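Local structure of uncharacterized protein C22E12.03c (Schizosaccharomyces pombe, 4QYT) at residues A[59-64]-A[90-95]; A[75-80]-A[96-101]; A[123-128]-A[156-161]. The protein catalyses the glutathione-independent conversion of methylglyoxal to D-lactate and takes part in protection against reactive oxygen species. All blocks are in the same frame, centred on the assembly; numbering follows the deposited sequence. Where two conformers were deposited one is given.

Overall arrangement
Following the chain from its N terminus, edge strand 59-60 of the central sheet and the turn after it open interaction 1, which closes at the start of helix 93-102. Interaction 2 opens inside that loop, at strand 76-79, and closes further along the same helix, so interactions 1 and 2 cross. Helix 93-102 is thereby tied to the turn after the edge strand and to an inner strand. Interaction 3 follows in series: the loop after helix 118-122 meets strand 158-161, closing 27 residues that hold strands 129-130, 146-147 and 152-155 and helix 137-142. Interaction 2 touches both others: Val-95 CG1 packs on Ile-79 CD1, and Val-99 CG1 on Leu-125 CD1.

Interaction 1 of 3, residues A[59-64]-A[90-95]; sequences RSYKEI and STTPFV
Tyr-61 turns one edge of its ring to the face of Phe-94 in an edge-to-face stack, with centroids 5.5 Å apart and planes at 66°. The leading atom is Tyr-61 CD2, 3.8 Å from Phe-94 CG, while Tyr-61 CE2 lies 4.0 Å from Phe-94 CB, so the stack is shifted toward the root of the phenylalanine. Phe-94 holds CG anti to its backbone N (chi1 -179°), which extends the ring from the first turn of helix 93-102 across to the turn 61-63. The far corner of that ring, CZ, meets Ile-64 CG2 edge-on at 3.8 Å. A flat ring suits position 94, since its face can take Tyr-61 while its edge takes Ile-64. Branched Ile-64 suits its place too: its CG2 meets Phe-94, while CG1 lies over one face of the Arg-59 guanidinium.

This apolar part is the close-packed one, backed by Val-37 and Val-39 of strand 34-39 and by Phe-10. Toward the tyrosine's outer end the fit slackens: Thr-92 CG2 stands 4.1 Å from Tyr-61 CE2, and Thr-92 OG1 bonds Thr-88 O, in the preceding helix. On the solvent side, polar groups shape the turn itself. Ser-60 OG accepts from Lys-62 N in an ST turn, and Glu-63 takes Arg-59 NE on OE1 (2.8 Å) and Ser-60 N on OE2 (2.9 Å).

The chemistry thus divides the work: hydrogen bonds and a salt bridge fix the turn's own shape, whereas dispersion and the weak electrostatics of the aromatic pair attach the turn that follows the edge strand to the start of the helix.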
ATOM      1  N   ARG A  59     -13.899  -4.996 -11.641  1.00  8.20           N
ATOM      2  CA  ARG A  59     -14.580  -4.704 -12.899  1.00  8.75           C
ATOM      3  C   ARG A  59     -13.562  -4.446 -13.989  1.00  8.37           C
ATOM      4  O   ARG A  59     -12.443  -4.021 -13.709  1.00  9.33           O
ATOM      5  CB  ARG A  59     -15.502  -3.486 -12.781  1.00  8.83           C
ATOM      6  CG  ARG A  59     -16.491  -3.555 -11.638  1.00  9.47           C
ATOM      7  CD  ARG A  59     -17.499  -2.418 -11.713  1.00  9.65           C
ATOM      8  NE  ARG A  59     -18.364  -2.568 -12.874  1.00 10.45           N
ATOM      9  CZ  ARG A  59     -19.340  -1.752 -13.204  1.00 10.27           C
ATOM     10  NH1 ARG A  59     -19.434  -0.573 -12.647  1.00 10.24           N
ATOM     11  NH2 ARG A  59     -20.205  -2.130 -14.128  1.00 11.44           N
ATOM     12  N   SER A  60     -14.001  -4.631 -15.232  1.00  9.75           N
ATOM     13  CA  SER A  60     -13.363  -4.036 -16.382  1.00  9.57           C
ATOM     14  C   SER A  60     -14.107  -2.773 -16.781  1.00  9.37           C
ATOM     15  O   SER A  60     -15.328  -2.735 -16.758  1.00  9.57           O
ATOM     16  CB  SER A  60     -13.397  -5.007 -17.559  1.00 12.00           C
ATOM     17  OG  SER A  60     -13.018  -4.337 -18.747  1.00 12.66           O
ATOM     18  N   TYR A  61     -13.382  -1.760 -17.250  1.00  8.75           N
ATOM     19  CA  TYR A  61     -14.026  -0.552 -17.735  1.00  9.68           C
ATOM     20  C   TYR A  61     -14.953  -0.838 -18.911  1.00  9.89           C
ATOM     21  O   TYR A  61     -15.868  -0.061 -19.169  1.00 10.85           O
ATOM     22  CB  TYR A  61     -13.046   0.552 -18.092  1.00 10.53           C
ATOM     23  CG  TYR A  61     -12.406   0.474 -19.446  1.00 11.25           C
ATOM     24  CD1 TYR A  61     -11.609  -0.571 -19.839  1.00 11.34           C
ATOM     25  CD2 TYR A  61     -12.533   1.521 -20.339  1.00 14.45           C
ATOM     26  CE1 TYR A  61     -10.972  -0.593 -21.062  1.00 12.98           C
ATOM     27  CE2 TYR A  61     -11.889   1.520 -21.562  1.00 16.91           C
ATOM     28  CZ  TYR A  61     -11.133   0.438 -21.936  1.00 15.49           C
ATOM     29  OH  TYR A  61     -10.476   0.430 -23.157  1.00 22.14           O
ATOM     30  N   LYS A  62     -14.736  -1.946 -19.614  1.00  9.90           N
ATOM     31  CA  LYS A  62     -15.567  -2.284 -20.755  1.00 11.40           C
ATOM     32  C   LYS A  62     -17.001  -2.589 -20.365  1.00 11.18           C
ATOM     33  O   LYS A  62     -17.900  -2.617 -21.204  1.00 13.45           O
ATOM     34  CB  LYS A  62     -14.957  -3.433 -21.541  1.00 14.62           C
ATOM     35  CG  LYS A  62     -13.593  -3.110 -22.134  1.00 17.30           C
ATOM     36  CD  LYS A  62     -13.011  -4.175 -23.043  1.00 23.16           C
ATOM     37  CE  LYS A  62     -11.584  -3.789 -23.436  1.00 31.55           C
ATOM     38  NZ  LYS A  62     -10.796  -4.883 -24.047  1.00 43.14           N
ATOM     39  N   GLU A  63     -17.222  -2.802 -19.071  1.00 10.52           N
ATOM     40  CA  GLU A  63     -18.562  -2.993 -18.515  1.00 11.11           C
ATOM     41  C   GLU A  63     -19.394  -1.724 -18.491  1.00 11.12           C
ATOM     42  O   GLU A  63     -20.609  -1.777 -18.226  1.00 12.94           O
ATOM     43  CB  GLU A  63     -18.516  -3.527 -17.088  1.00 11.89           C
ATOM     44  CG  GLU A  63     -17.883  -4.894 -16.959  1.00 12.89           C
ATOM     45  CD  GLU A  63     -17.566  -5.256 -15.534  1.00 12.81           C
ATOM     46  OE1 GLU A  63     -18.297  -4.826 -14.610  1.00 13.67           O
ATOM     47  OE2 GLU A  63     -16.565  -5.984 -15.318  1.00 12.75           O
ATOM     48  N   ILE A  64     -18.767  -0.569 -18.651  1.00 10.17           N
ATOM     49  CA  ILE A  64     -19.398   0.721 -18.438  1.00 10.46           C
ATOM     50  C   ILE A  64     -19.514   1.399 -19.789  1.00 11.12           C
ATOM     51  O   ILE A  64     -18.502   1.643 -20.416  1.00 12.84           O
ATOM     52  CB  ILE A  64     -18.589   1.576 -17.446  1.00 10.10           C
ATOM     53  CG1 ILE A  64     -18.385   0.821 -16.127  1.00 11.32           C
ATOM     54  CG2 ILE A  64     -19.308   2.893 -17.216  1.00 10.32           C
ATOM     55  CD1 ILE A  64     -17.323   1.436 -15.226  1.00 11.46           C
ATOM     56  N   SER A  90      -3.644   7.358 -18.523  1.00 13.12           N
ATOM     57  CA  SER A  90      -3.629   8.742 -18.977  1.00 14.23           C
ATOM     58  C   SER A  90      -3.946   8.833 -20.473  1.00 14.49           C
ATOM     59  O   SER A  90      -4.367   9.905 -20.924  1.00 17.34           O
ATOM     60  CB  SER A  90      -2.323   9.461 -18.667  1.00 15.32           C
ATOM     61  OG  SER A  90      -1.260   8.919 -19.433  1.00 16.33           O
ATOM     62  N   THR A  91      -3.719   7.764 -21.236  1.00 14.97           N
ATOM     63  CA  THR A  91      -3.918   7.785 -22.672  1.00 16.87           C
ATOM     64  C   THR A  91      -5.144   6.980 -23.070  1.00 16.85           C
ATOM     65  O   THR A  91      -5.341   6.687 -24.244  1.00 22.17           O
ATOM     66  CB  THR A  91      -2.671   7.263 -23.400  1.00 17.72           C
ATOM     67  OG1 THR A  91      -2.401   5.898 -23.072  1.00 18.61           O
ATOM     68  CG2 THR A  91      -1.471   8.157 -23.152  1.00 18.67           C
ATOM     69  N   THR A  92      -6.036   6.726 -22.117  1.00 14.51           N
ATOM     70  CA  THR A  92      -7.300   6.062 -22.437  1.00 13.37           C
ATOM     71  C   THR A  92      -8.395   7.097 -22.524  1.00 12.69           C
ATOM     72  O   THR A  92      -8.689   7.738 -21.517  1.00 12.32           O
ATOM     73  CB  THR A  92      -7.622   5.046 -21.342  1.00 14.26           C
ATOM     74  OG1 THR A  92      -6.598   4.067 -21.251  1.00 16.94           O
ATOM     75  CG2 THR A  92      -8.905   4.318 -21.593  1.00 15.63           C
ATOM     76  N   PRO A  93      -9.071   7.271 -23.672  1.00 12.00           N
ATOM     77  CA  PRO A  93     -10.111   8.299 -23.745  1.00 11.39           C
ATOM     78  C   PRO A  93     -11.172   8.168 -22.682  1.00 11.07           C
ATOM     79  O   PRO A  93     -11.620   9.191 -22.174  1.00 11.15           O
ATOM     80  CB  PRO A  93     -10.618   8.177 -25.193  1.00 12.43           C
ATOM     81  CG  PRO A  93      -9.387   7.732 -25.937  1.00 12.98           C
ATOM     82  CD  PRO A  93      -8.709   6.754 -25.012  1.00 13.61           C
ATOM     83  N   PHE A  94     -11.602   6.945 -22.350  1.00 10.68           N
ATOM     84  CA  PHE A  94     -12.627   6.801 -21.330  1.00 10.21           C
ATOM     85  C   PHE A  94     -12.233   7.499 -20.027  1.00 10.12           C
ATOM     86  O   PHE A  94     -13.053   8.165 -19.388  1.00  9.96           O
ATOM     87  CB  PHE A  94     -12.881   5.335 -21.093  1.00 10.95           C
ATOM     88  CG  PHE A  94     -13.947   5.042 -20.060  1.00 10.38           C
ATOM     89  CD1 PHE A  94     -15.263   4.934 -20.451  1.00 11.99           C
ATOM     90  CD2 PHE A  94     -13.653   4.829 -18.716  1.00 10.18           C
ATOM     91  CE1 PHE A  94     -16.253   4.629 -19.541  1.00 13.72           C
ATOM     92  CE2 PHE A  94     -14.648   4.516 -17.797  1.00 10.07           C
ATOM     93  CZ  PHE A  94     -15.945   4.391 -18.225  1.00 11.59           C
ATOM     94  N   VAL A  95     -10.988   7.269 -19.593  1.00 10.17           N
ATOM     95  CA  VAL A  95     -10.491   7.892 -18.368  1.00  9.57           C
ATOM     96  C   VAL A  95     -10.463   9.403 -18.468  1.00  9.61           C
ATOM     97  O   VAL A  95     -10.910  10.122 -17.582  1.00  9.64           O
ATOM     98  CB  VAL A  95      -9.117   7.317 -17.982  1.00 10.20           C
ATOM     99  CG1 VAL A  95      -8.547   8.023 -16.781  1.00 11.21           C
ATOM    100  CG2 VAL A  95      -9.200   5.822 -17.740  1.00 10.90           C
TER

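Interaction 2 of 3, residues A[75-80]-A[96-101]; sequences DIAIIP and QQVVKE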
ATOM      1  N   ASP A  75     -18.946   8.706  -7.919  1.00  8.58           N
ATOM      2  CA  ASP A  75     -18.750  10.101  -7.547  1.00  9.07           C
ATOM      3  C   ASP A  75     -17.302  10.531  -7.471  1.00  8.65           C
ATOM      4  O   ASP A  75     -17.018  11.736  -7.499  1.00  9.20           O
ATOM      5  CB  ASP A  75     -19.426  10.357  -6.176  1.00 11.48           C
ATOM      6  CG  ASP A  75     -20.837   9.889  -6.169  1.00 12.88           C
ATOM      7  OD1 ASP A  75     -21.625  10.447  -6.966  1.00 14.78           O
ATOM      8  OD2 ASP A  75     -21.125   8.861  -5.523  1.00 16.88           O
ATOM      9  N   ILE A  76     -16.392   9.577  -7.279  1.00  8.04           N
ATOM     10  CA  ILE A  76     -14.967   9.874  -7.167  1.00  8.12           C
ATOM     11  C   ILE A  76     -14.254   8.940  -8.150  1.00  7.42           C
ATOM     12  O   ILE A  76     -14.529   7.752  -8.185  1.00  8.34           O
ATOM     13  CB  ILE A  76     -14.435   9.655  -5.739  1.00  8.51           C
ATOM     14  CG1 ILE A  76     -15.221  10.462  -4.709  1.00  9.94           C
ATOM     15  CG2 ILE A  76     -12.938   9.959  -5.665  1.00  9.59           C
ATOM     16  CD1 ILE A  76     -14.617  10.440  -3.321  1.00 12.24           C
ATOM     17  N   ALA A  77     -13.323   9.533  -8.910  1.00  7.85           N
ATOM     18  CA  ALA A  77     -12.459   8.776  -9.814  1.00  7.50           C
ATOM     19  C   ALA A  77     -11.025   8.962  -9.377  1.00  7.52           C
ATOM     20  O   ALA A  77     -10.588  10.102  -9.264  1.00  8.41           O
ATOM     21  CB  ALA A  77     -12.630   9.259 -11.241  1.00  9.38           C
ATOM     22  N   ILE A  78     -10.316   7.863  -9.163  1.00  7.25           N
ATOM     23  CA  ILE A  78      -8.922   7.913  -8.693  1.00  7.76           C
ATOM     24  C   ILE A  78      -8.036   7.241  -9.741  1.00  7.85           C
ATOM     25  O   ILE A  78      -8.279   6.117 -10.167  1.00  8.52           O
ATOM     26  CB  ILE A  78      -8.779   7.201  -7.320  1.00  7.80           C
ATOM     27  CG1 ILE A  78      -9.740   7.802  -6.285  1.00  9.13           C
ATOM     28  CG2 ILE A  78      -7.313   7.279  -6.856  1.00  9.27           C
ATOM     29  CD1 ILE A  78      -9.740   7.078  -4.974  1.00  9.71           C
ATOM     30  N   ILE A  79      -6.930   7.940 -10.030  0.55  8.67           N
ATOM     31  CA  ILE A  79      -5.950   7.510 -11.005  0.55  9.60           C
ATOM     32  C   ILE A  79      -4.627   7.390 -10.277  0.55  9.40           C
ATOM     33  O   ILE A  79      -4.002   8.393  -9.859  0.55  9.33           O
ATOM     34  CB  ILE A  79      -5.840   8.450 -12.213  0.55 11.29           C
ATOM     35  CG1 ILE A  79      -7.243   8.722 -12.740  0.55 13.20           C
ATOM     36  CG2 ILE A  79      -5.035   7.749 -13.310  0.55 12.16           C
ATOM     37  CD1 ILE A  79      -7.319   9.699 -13.888  0.55 16.25           C
ATOM     38  N   PRO A  80      -4.219   6.143 -10.035  1.00  8.83           N
ATOM     39  CA  PRO A  80      -2.931   5.932  -9.397  1.00  8.88           C
ATOM     40  C   PRO A  80      -1.790   5.974 -10.424  1.00  9.52           C
ATOM     41  O   PRO A  80      -2.021   6.023 -11.637  1.00 11.43           O
ATOM     42  CB  PRO A  80      -3.100   4.540  -8.771  1.00  9.26           C
ATOM     43  CG  PRO A  80      -4.054   3.837  -9.738  1.00 10.19           C
ATOM     44  CD  PRO A  80      -4.967   4.889 -10.242  1.00  9.16           C
ATOM     45  N   GLN A  96      -9.956   9.889 -19.605  1.00 10.50           N
ATOM     46  CA  GLN A  96      -9.925  11.323 -19.853  1.00 10.62           C
ATOM     47  C   GLN A  96     -11.338  11.938 -19.833  1.00 10.84           C
ATOM     48  O   GLN A  96     -11.547  13.040 -19.320  1.00 10.89           O
ATOM     49  CB  GLN A  96      -9.276  11.627 -21.203  1.00 11.64           C
ATOM     50  CG  GLN A  96      -7.836  11.179 -21.337  1.00 13.16           C
ATOM     51  CD  GLN A  96      -7.419  11.070 -22.789  1.00 15.08           C
ATOM     52  OE1 GLN A  96      -8.193  11.405 -23.708  1.00 16.61           O
ATOM     53  NE2 GLN A  96      -6.199  10.625 -23.010  1.00 19.55           N
ATOM     54  N   GLN A  97     -12.282  11.247 -20.473  1.00 10.04           N
ATOM     55  CA  GLN A  97     -13.665  11.712 -20.540  1.00 10.63           C
ATOM     56  C   GLN A  97     -14.291  11.794 -19.155  1.00  9.97           C
ATOM     57  O   GLN A  97     -15.014  12.738 -18.835  1.00 11.95           O
ATOM     58  CB  GLN A  97     -14.499  10.759 -21.397  1.00 10.87           C
ATOM     59  CG  GLN A  97     -14.184  10.809 -22.901  1.00 11.40           C
ATOM     60  CD  GLN A  97     -14.578   9.547 -23.693  1.00 12.60           C
ATOM     61  OE1 GLN A  97     -14.976   8.511 -23.145  1.00 14.10           O
ATOM     62  NE2 GLN A  97     -14.450   9.630 -24.983  1.00 15.06           N
ATOM     63  N   VAL A  98     -14.021  10.808 -18.309  1.00  9.81           N
ATOM     64  CA  VAL A  98     -14.516  10.853 -16.940  1.00  9.62           C
ATOM     65  C   VAL A  98     -13.922  12.050 -16.217  1.00  9.39           C
ATOM     66  O   VAL A  98     -14.636  12.768 -15.516  1.00 10.73           O
ATOM     67  CB  VAL A  98     -14.158   9.515 -16.217  1.00 10.52           C
ATOM     68  CG1 VAL A  98     -14.230   9.642 -14.693  1.00 10.83           C
ATOM     69  CG2 VAL A  98     -15.035   8.382 -16.728  1.00 10.57           C
ATOM     70  N   VAL A  99     -12.597  12.220 -16.324  1.00  9.88           N
ATOM     71  CA  VAL A  99     -11.970  13.345 -15.641  1.00 11.01           C
ATOM     72  C   VAL A  99     -12.540  14.708 -16.096  1.00 10.74           C
ATOM     73  O   VAL A  99     -12.816  15.584 -15.276  1.00 11.82           O
ATOM     74  CB  VAL A  99     -10.420  13.228 -15.810  1.00 15.21           C
ATOM     75  CG1 VAL A  99      -9.690  14.516 -15.497  1.00 15.89           C
ATOM     76  CG2 VAL A  99      -9.900  12.045 -15.008  1.00 13.55           C
ATOM     77  N   LYS A 100     -12.696  14.864 -17.388  1.00 11.97           N
ATOM     78  CA  LYS A 100     -13.262  16.096 -17.933  1.00 13.18           C
ATOM     79  C   LYS A 100     -14.683  16.309 -17.473  1.00 13.27           C
ATOM     80  O   LYS A 100     -15.088  17.451 -17.161  1.00 16.69           O
ATOM     81  CB  LYS A 100     -13.196  16.073 -19.458  1.00 16.60           C
ATOM     82  CG  LYS A 100     -11.795  16.209 -19.994  1.00 18.71           C
ATOM     83  CD  LYS A 100     -11.746  16.101 -21.496  1.00 22.73           C
ATOM     84  CE  LYS A 100     -12.174  17.412 -22.126  1.00 29.50           C
ATOM     85  NZ  LYS A 100     -11.215  18.537 -21.847  1.00 33.62           N
ATOM     86  N   GLU A 101     -15.478  15.241 -17.450  1.00 12.82           N
ATOM     87  CA  GLU A 101     -16.843  15.378 -16.982  1.00 13.73           C
ATOM     88  C   GLU A 101     -16.909  15.754 -15.520  1.00 12.36           C
ATOM     89  O   GLU A 101     -17.767  16.545 -15.100  1.00 14.74           O
ATOM     90  CB  GLU A 101     -17.632  14.084 -17.190  1.00 15.15           C
ATOM     91  CG  GLU A 101     -19.056  14.133 -16.668  1.00 17.90           C
ATOM     92  CD  GLU A 101     -19.894  15.242 -17.284  1.00 19.20           C
ATOM     93  OE1 GLU A 101     -19.746  15.482 -18.523  1.00 24.73           O
ATOM     94  OE2 GLU A 101     -20.842  15.709 -16.578  1.00 22.33           O
TER
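Ala-77 and Val-98 make the shorter-armed of two methyl-to-methyl contacts, the whole of the direct touching being apolar. Ala-77 CB lies 3.8 Å from Val-98 CG1; a residue with nothing beyond CB suits this spot, because the helix runs close to the strand, with the CA atoms of Ala-77 and Val-99 7.4 Å apart. The second contact uses a longer arm. In one of its two conformers, Ile-79 has CG1 beside its backbone N and a nearly straight chi2 of 177°, which carries CD1 up to Val-99 CG2 at 3.7 Å, the two side chains meeting at a slant.

Strand 76-79 is the middle strand of the mainly parallel alpha/beta sheet of the DJ-1/PfpI family, with 7-12 and 109-112 as its neighbours, and helix 93-102 covers one of its faces. Ala-77 and Ile-79 point to this helix, whereas Ile-76 and Ile-78 pack on Val-7. The short, rigid valine side chains fill the narrow gap to the sheet without a long arm. Val-98 also rests on Ala-67 and Phe-70 of helix 67-73, and Val-99 on Thr-119.

The helix bonds along its own backbone, as from Lys-100 N to Gln-96 O, whereas the strand pairs with its neighbours, Ile-76 with Cys-8 on one side and Ala-77 with Trp-109 and Gly-111 on the other. On the helix's outer side, Lys-100 NZ bonds Ser-123 O and Gln-96 NE2 bonds Ser-90 O.

Interaction 3 of 3, residues A[123-128]-A[156-161]; sequences SGLPNK and ENLITS
With CG anti to the backbone N (chi1 175°) and CD2 continuing the extended chain away from CA, Leu-158 sends that methyl out from strand 158-161 to meet Asn-127, whose own CG lies between its backbone N and carbonyl carbon (chi1 52°) and so presents the amide to it. Asn-127 CG is 3.6 Å from Leu-158 CD2, and OD1 and ND2 of Asn-127 are each 3.7 Å from the same methyl. Near-equal distances to all three amide atoms mean that the methyl rests over the amide as a whole, with the side chains at about a right angle.

Leu-125 reaches the same methyl from another direction, tip to tip, its CD1 4.0 Å from Leu-158 CD2. Long, flexible leucines suit this place, because each reaches from its backbone into a common apolar cluster: both pack on Met-112 of strand 109-112, Leu-158 also on Ile-110 and Leu-125 on Val-99 of helix 93-102. The loop carrying Leu-125 leaves helix 118-122 through a Schellman motif, where Gly-124 accommodates the positive phi (70°).

Asn-127 is buried, yet its ND2 donates to Gln-129 O, a bond that helps set the amide's rotation. The amide N-H is thus bonded to the strand that follows the loop, while the amide's flat surface packs on a methyl; between residues 123-128 and 156-161, what holds is van der Waals contact gathered round Leu-158 CD2.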
ATOM      1  N   SER A 123      -5.927  15.210 -20.498  0.70 19.84           N
ATOM      2  CA  SER A 123      -7.362  15.476 -20.555  0.70 19.41           C
ATOM      3  C   SER A 123      -7.672  16.938 -20.878  0.70 22.50           C
ATOM      4  O   SER A 123      -8.833  17.316 -21.011  0.70 25.24           O
ATOM      5  CB  SER A 123      -7.930  15.115 -19.186  0.70 16.48           C
ATOM      6  OG  SER A 123      -7.856  13.719 -18.945  0.70 14.62           O
ATOM      7  N   GLY A 124      -6.638  17.773 -20.847  1.00 23.66           N
ATOM      8  CA  GLY A 124      -6.758  19.229 -20.974  1.00 26.66           C
ATOM      9  C   GLY A 124      -7.395  19.949 -19.794  1.00 23.50           C
ATOM     10  O   GLY A 124      -8.057  20.965 -19.992  1.00 26.82           O
ATOM     11  N   LEU A 125      -7.170  19.494 -18.559  1.00 23.00           N
ATOM     12  CA  LEU A 125      -7.716  20.204 -17.382  1.00 23.15           C
ATOM     13  C   LEU A 125      -7.081  21.579 -17.178  1.00 22.11           C
ATOM     14  O   LEU A 125      -5.873  21.718 -17.272  1.00 26.16           O
ATOM     15  CB  LEU A 125      -7.532  19.419 -16.084  1.00 20.68           C
ATOM     16  CG  LEU A 125      -8.261  18.085 -16.009  1.00 19.29           C
ATOM     17  CD1 LEU A 125      -8.131  17.524 -14.615  1.00 20.45           C
ATOM     18  CD2 LEU A 125      -9.705  18.250 -16.437  1.00 20.53           C
ATOM     19  N   PRO A 126      -7.895  22.585 -16.825  1.00 25.55           N
ATOM     20  CA  PRO A 126      -7.404  23.957 -16.813  1.00 26.66           C
ATOM     21  C   PRO A 126      -7.067  24.438 -15.403  1.00 25.24           C
ATOM     22  O   PRO A 126      -6.843  25.638 -15.208  1.00 28.99           O
ATOM     23  CB  PRO A 126      -8.582  24.743 -17.351  1.00 28.75           C
ATOM     24  CG  PRO A 126      -9.768  24.006 -16.814  1.00 27.00           C
ATOM     25  CD  PRO A 126      -9.362  22.548 -16.878  1.00 25.94           C
ATOM     26  N   ASN A 127      -6.866  23.518 -14.469  1.00 25.61           N
ATOM     27  CA  ASN A 127      -6.319  23.911 -13.176  1.00 24.52           C
ATOM     28  C   ASN A 127      -4.984  24.665 -13.363  1.00 22.94           C
ATOM     29  O   ASN A 127      -4.200  24.405 -14.290  1.00 29.32           O
ATOM     30  CB  ASN A 127      -6.174  22.696 -12.235  1.00 25.01           C
ATOM     31  CG  ASN A 127      -5.414  21.550 -12.870  1.00 23.30           C
ATOM     32  OD1 ASN A 127      -5.852  20.990 -13.875  1.00 25.30           O
ATOM     33  ND2 ASN A 127      -4.237  21.234 -12.321  1.00 26.48           N
ATOM     34  N   LYS A 128      -4.690  25.546 -12.416  1.00 27.33           N
ATOM     35  CA  LYS A 128      -3.465  26.312 -12.497  1.00 26.60           C
ATOM     36  C   LYS A 128      -2.282  25.618 -11.862  1.00 33.46           C
ATOM     37  O   LYS A 128      -1.150  25.822 -12.277  1.00 30.06           O
ATOM     38  CB  LYS A 128      -3.659  27.695 -11.868  1.00 37.30           C
ATOM     39  CG  LYS A 128      -4.810  28.490 -12.470  1.00 53.45           C
ATOM     40  CD  LYS A 128      -4.702  28.552 -13.986  1.00 43.12           C
ATOM     41  CE  LYS A 128      -6.018  28.965 -14.627  1.00 66.45           C
ATOM     42  NZ  LYS A 128      -6.522  30.259 -14.088  1.00 85.89           N
ATOM     43  N   GLU A 156      -9.937  23.269  -7.068  1.00 16.92           N
ATOM     44  CA  GLU A 156     -11.286  22.870  -7.402  1.00 15.27           C
ATOM     45  C   GLU A 156     -11.588  21.519  -6.784  1.00 14.30           C
ATOM     46  O   GLU A 156     -11.480  21.391  -5.561  1.00 15.96           O
ATOM     47  CB  GLU A 156     -11.524  22.948  -8.914  1.00 16.46           C
ATOM     48  CG  GLU A 156     -11.454  24.373  -9.422  1.00 19.64           C
ATOM     49  CD  GLU A 156     -12.653  25.245  -9.016  1.00 22.90           C
ATOM     50  OE1 GLU A 156     -13.644  24.742  -8.473  1.00 24.83           O
ATOM     51  OE2 GLU A 156     -12.580  26.471  -9.135  1.00 29.12           O
ATOM     52  N   ASN A 157     -11.982  20.518  -7.576  1.00 12.35           N
ATOM     53  CA  ASN A 157     -12.251  19.173  -7.050  1.00 11.22           C
ATOM     54  C   ASN A 157     -11.231  18.153  -7.547  1.00 10.92           C
ATOM     55  O   ASN A 157     -11.526  16.963  -7.558  1.00 11.60           O
ATOM     56  CB  ASN A 157     -13.676  18.737  -7.425  1.00 11.49           C
ATOM     57  CG  ASN A 157     -13.892  18.633  -8.916  1.00 10.29           C
ATOM     58  OD1 ASN A 157     -13.155  19.213  -9.724  1.00 12.39           O
ATOM     59  ND2 ASN A 157     -14.909  17.862  -9.284  1.00 10.91           N
ATOM     60  N   LEU A 158     -10.016  18.645  -7.821  1.00 11.77           N
ATOM     61  CA  LEU A 158      -8.896  17.816  -8.278  1.00 11.46           C
ATOM     62  C   LEU A 158      -7.846  17.758  -7.165  1.00 12.35           C
ATOM     63  O   LEU A 158      -7.275  18.798  -6.781  1.00 13.27           O
ATOM     64  CB  LEU A 158      -8.271  18.407  -9.525  1.00 12.84           C
ATOM     65  CG  LEU A 158      -7.006  17.684 -10.035  1.00 13.44           C
ATOM     66  CD1 LEU A 158      -7.295  16.247 -10.438  1.00 13.90           C
ATOM     67  CD2 LEU A 158      -6.349  18.479 -11.154  1.00 17.07           C
ATOM     68  N   ILE A 159      -7.590  16.552  -6.691  0.59 11.19           N
ATOM     69  CA  ILE A 159      -6.534  16.284  -5.742  0.59 11.13           C
ATOM     70  C   ILE A 159      -5.389  15.623  -6.520  0.59 10.27           C
ATOM     71  O   ILE A 159      -5.590  14.596  -7.181  0.59  9.27           O
ATOM     72  CB  ILE A 159      -7.052  15.313  -4.653  0.59  9.69           C
ATOM     73  CG1 ILE A 159      -8.162  15.956  -3.795  0.59 12.47           C
ATOM     74  CG2 ILE A 159      -5.900  14.843  -3.766  0.59 11.44           C
ATOM     75  CD1 ILE A 159      -9.547  16.077  -4.411  0.59 12.55           C
ATOM     76  N   THR A 160      -4.181  16.180  -6.377  1.00 12.06           N
ATOM     77  CA  THR A 160      -2.984  15.548  -6.929  1.00 12.67           C
ATOM     78  C   THR A 160      -1.927  15.357  -5.847  1.00 12.59           C
ATOM     79  O   THR A 160      -1.963  16.013  -4.803  1.00 14.36           O
ATOM     80  CB  THR A 160      -2.437  16.326  -8.144  1.00 14.69           C
ATOM     81  OG1 THR A 160      -2.077  17.658  -7.773  1.00 16.42           O
ATOM     82  CG2 THR A 160      -3.396  16.309  -9.293  1.00 14.44           C
ATOM     83  N   SER A 161      -1.064  14.366  -6.048  1.00 12.46           N
ATOM     84  CA  SER A 161      -0.089  13.995  -5.036  1.00 12.95           C
ATOM     85  C   SER A 161       1.142  13.349  -5.651  1.00 14.35           C
ATOM     86  O   SER A 161       1.156  13.022  -6.813  1.00 13.64           O
ATOM     87  CB  SER A 161      -0.760  13.076  -4.039  1.00 12.29           C
ATOM     88  OG  SER A 161      -0.019  12.792  -2.892  1.00 12.90           O
TER